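Local coordinates for stage II sporulation E family protein (Thermanaerovibrio acidaminovorans, PDB 3RNR) that is of unknown function but, as a member of the PP2C family, probably acts as a metal-dependent protein phosphatase, at residues R59-Q63 / G64-G68; G123-P126 / G127-E131. All blocks are in the same frame, centred on the assembly; numbering follows the deposited sequence.

How the contacts relate
Contact 1 (59-63 with 64-68) and contact 2 (123-126 with 127-131) are both local turns within one PP2C-family domain, an alpha-beta-beta-alpha sandwich of two five-stranded sheets flanked by helices, and both lie near its periphery: their centres are about 23 and 21 Å from the centre of the chain. Contact 1 ends helix 46-63 and starts the loop to strand 72-80; contact 2 follows helix 113-119 in the loop that leads to strand 146-153. Their centres are 29 Å apart and their nearest atoms about 14 Å, so neither touches the other. A glycerol, probably from crystallisation, lies about 4 Å from the W60 side chain in contact 1.

Contact 1: residues R59-Q63 / G64-G68; sequences RWASQ and GGILG
The carbonyl oxygen of S62 receives the shortest backbone bond of this helix end, from G65 N at 2.7 Å, and the donor stands well above the carbonyl plane, 57° out of it. This bond and the one from I66 N to A61 O, 3.0 Å, tie the chain back into the last turn of helix 46-63. With a positive phi of 64° at G65, a conformation that glycine takes readily, they define a Schellman motif. One step earlier, G64 N still bonds W60 O at 3.1 Å, closing a final helical turn.

Apolar groups then fold back along the helix. I66 sets CG1 between its backbone N and carbonyl carbon (chi1 57°), which brings that methylene to 3.5 Å from A61 O, beside the capped carbonyl. Its CD1 continues toward the indole and lies 4.3 Å from W60 CH2, an oblique approach to the ring. The CB of A61 rests against the backbone of L67, 3.8 Å from its CA, and L67 CD1 comes to 4.2 Å from the same alanine methyl. W60 also meets helix 25-41 through E27 and A28, and forms a cation-pi pair with R31, while I66 packs on I23; the cap thereby joins the end of one helix to the neighbouring helix and the loop before it.

S62 holds OG beside its own backbone N, anti to the carbonyl carbon, and hydrogen-bonds H58 O one turn back. The same oxygen has L67 CD2 as an apolar neighbour at 3.8 Å.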
# COMPACT_ATOMS: atom_id res chain seq x y z
N ARG B 59 -0.06 -21.90 4.38
CA ARG B 59 -0.49 -22.71 3.24
C ARG B 59 0.67 -22.91 2.25
O ARG B 59 1.00 -24.04 1.88
CB ARG B 59 -1.68 -21.99 2.57
CG ARG B 59 -2.49 -22.74 1.53
CD ARG B 59 -3.87 -22.05 1.32
NE ARG B 59 -3.79 -20.59 1.14
CZ ARG B 59 -4.54 -19.69 1.80
NH1 ARG B 59 -5.44 -20.09 2.68
NH2 ARG B 59 -4.38 -18.38 1.57
N TRP B 60 1.29 -21.81 1.85
CA TRP B 60 2.46 -21.82 0.98
C TRP B 60 3.66 -22.61 1.56
O TRP B 60 4.28 -23.42 0.86
CB TRP B 60 2.87 -20.38 0.67
CG TRP B 60 4.24 -20.23 0.07
CD1 TRP B 60 4.59 -20.47 -1.22
CD2 TRP B 60 5.43 -19.79 0.74
NE1 TRP B 60 5.93 -20.21 -1.40
CE2 TRP B 60 6.47 -19.79 -0.21
CE3 TRP B 60 5.71 -19.39 2.06
CZ2 TRP B 60 7.77 -19.42 0.11
CZ3 TRP B 60 7.00 -19.02 2.37
CH2 TRP B 60 8.02 -19.03 1.40
N ALA B 61 3.97 -22.38 2.83
CA ALA B 61 5.07 -23.09 3.49
C ALA B 61 4.83 -24.60 3.53
O ALA B 61 5.73 -25.40 3.25
CB ALA B 61 5.28 -22.54 4.91
N SER B 62 3.61 -25.00 3.85
CA SER B 62 3.25 -26.41 3.91
C SER B 62 3.54 -27.11 2.58
O SER B 62 4.26 -28.10 2.53
CB SER B 62 1.78 -26.57 4.29
OG SER B 62 1.56 -26.14 5.62
N GLN B 63 2.97 -26.58 1.50
CA GLN B 63 3.20 -27.13 0.18
C GLN B 63 4.66 -27.19 -0.19
O GLN B 63 5.08 -28.07 -0.93
CB GLN B 63 2.46 -26.31 -0.86
CG GLN B 63 0.98 -26.43 -0.76
CD GLN B 63 0.29 -25.74 -1.90
OE1 GLN B 63 -0.90 -25.44 -1.84
NE2 GLN B 63 1.04 -25.46 -2.96
N GLY B 64 5.44 -26.23 0.30
CA GLY B 64 6.87 -26.23 0.05
C GLY B 64 7.60 -27.24 0.92
O GLY B 64 8.82 -27.37 0.82
N GLY B 65 6.86 -27.94 1.77
CA GLY B 65 7.45 -28.86 2.75
C GLY B 65 8.32 -28.16 3.79
O GLY B 65 9.08 -28.80 4.51
N ILE B 66 8.26 -26.83 3.78
CA ILE B 66 9.00 -25.95 4.69
C ILE B 66 8.30 -25.37 5.95
O ILE B 66 8.80 -24.39 6.51
CB ILE B 66 9.82 -24.88 3.95
CG1 ILE B 66 8.93 -24.03 3.05
CG2 ILE B 66 10.91 -25.54 3.12
CD1 ILE B 66 9.70 -22.92 2.36
N LEU B 67 7.10 -25.82 6.29
CA LEU B 67 6.34 -25.18 7.37
C LEU B 67 7.16 -25.03 8.64
O LEU B 67 7.78 -25.98 9.11
CB LEU B 67 5.07 -25.97 7.68
CG LEU B 67 4.21 -25.41 8.82
CD1 LEU B 67 3.72 -24.00 8.48
CD2 LEU B 67 3.03 -26.33 9.12
N GLY B 68 7.17 -23.82 9.20
CA GLY B 68 7.89 -23.56 10.43
C GLY B 68 9.33 -23.16 10.19
O GLY B 68 10.01 -22.69 11.09

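Contact 2: residues G123-P126 / G127-E131; sequences GPVP and GPAGE
The backbone of V125 and G130 comes together in a compact turn in the loop after helix 113-119 of this PP2C-family fold, their CA atoms 4.6 Å apart, with no conventional hydrogen bond between 123-126 and 127-131. The backbones meet through a CA-H...O contact: G130 CA lies 3.1 Å from V125 O, with an angle of 156° at the hydrogen. G130, having no side chain, lets its CA come this near the oxygen. G127, at a positive phi of 79°, redirects the chain, and 128-131 then take helix-like phi and psi but do not form a regular helix. Within these residues E131 N bonds P128 O at 3.0 Å, and a weak bond links G130 N to G127 O.

V125 supplies the side-chain part. Its CG1 is anti to the backbone N (chi1 -174°) and reaches over the G130 backbone, 3.6 Å from CA and 3.7 Å from N.

The turn sits against helix 113-119: V125 packs on V113 and M117, V125 N hydrogen-bonds S114 OG, and G130 and S114 are joined through their backbones. Across the turn itself, V125 CG1 lies 4.3 Å from A129 CB.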
# COMPACT_ATOMS: atom_id res chain seq x y z
N GLY B 123 11.53 -13.22 35.06
CA GLY B 123 12.28 -12.02 34.72
C GLY B 123 12.66 -11.99 33.25
O GLY B 123 12.49 -12.97 32.53
N PRO B 124 13.20 -10.86 32.80
CA PRO B 124 13.63 -10.70 31.41
C PRO B 124 14.87 -11.53 31.08
O PRO B 124 15.59 -11.99 31.97
CB PRO B 124 13.95 -9.21 31.32
CG PRO B 124 14.33 -8.84 32.70
CD PRO B 124 13.45 -9.64 33.59
N VAL B 125 15.09 -11.69 29.79
CA VAL B 125 16.28 -12.33 29.25
C VAL B 125 17.00 -11.30 28.36
O VAL B 125 16.72 -11.22 27.17
CB VAL B 125 15.89 -13.56 28.39
CG1 VAL B 125 17.13 -14.33 27.95
CG2 VAL B 125 14.93 -14.46 29.17
N PRO B 126 17.90 -10.50 28.94
CA PRO B 126 18.53 -9.39 28.20
C PRO B 126 19.40 -9.88 27.05
O PRO B 126 19.88 -11.02 27.08
CB PRO B 126 19.41 -8.71 29.25
CG PRO B 126 18.79 -9.09 30.56
CD PRO B 126 18.33 -10.51 30.35
N GLY B 127 19.61 -9.01 26.07
CA GLY B 127 20.53 -9.31 24.98
C GLY B 127 19.95 -10.22 23.92
O GLY B 127 18.79 -10.63 24.00
N PRO B 128 20.77 -10.55 22.91
CA PRO B 128 20.45 -11.43 21.77
C PRO B 128 19.74 -12.74 22.16
O PRO B 128 18.81 -13.16 21.48
CB PRO B 128 21.82 -11.75 21.18
CG PRO B 128 22.71 -10.59 21.58
CD PRO B 128 22.11 -9.94 22.80
N ALA B 129 20.15 -13.38 23.24
CA ALA B 129 19.47 -14.61 23.69
C ALA B 129 17.94 -14.44 23.87
O ALA B 129 17.15 -15.30 23.49
CB ALA B 129 20.10 -15.09 25.00
N GLY B 130 17.55 -13.32 24.46
CA GLY B 130 16.14 -13.04 24.73
C GLY B 130 15.41 -12.49 23.52
O GLY B 130 14.20 -12.32 23.55
N GLU B 131 16.15 -12.24 22.44
CA GLU B 131 15.58 -11.67 21.22
C GLU B 131 15.01 -12.70 20.25
O GLU B 131 14.37 -12.34 19.27
CB GLU B 131 16.61 -10.80 20.50
CG GLU B 131 16.77 -9.43 21.13
CD GLU B 131 17.90 -8.63 20.50
OE1 GLU B 131 18.70 -9.23 19.73
OE2 GLU B 131 18.00 -7.42 20.77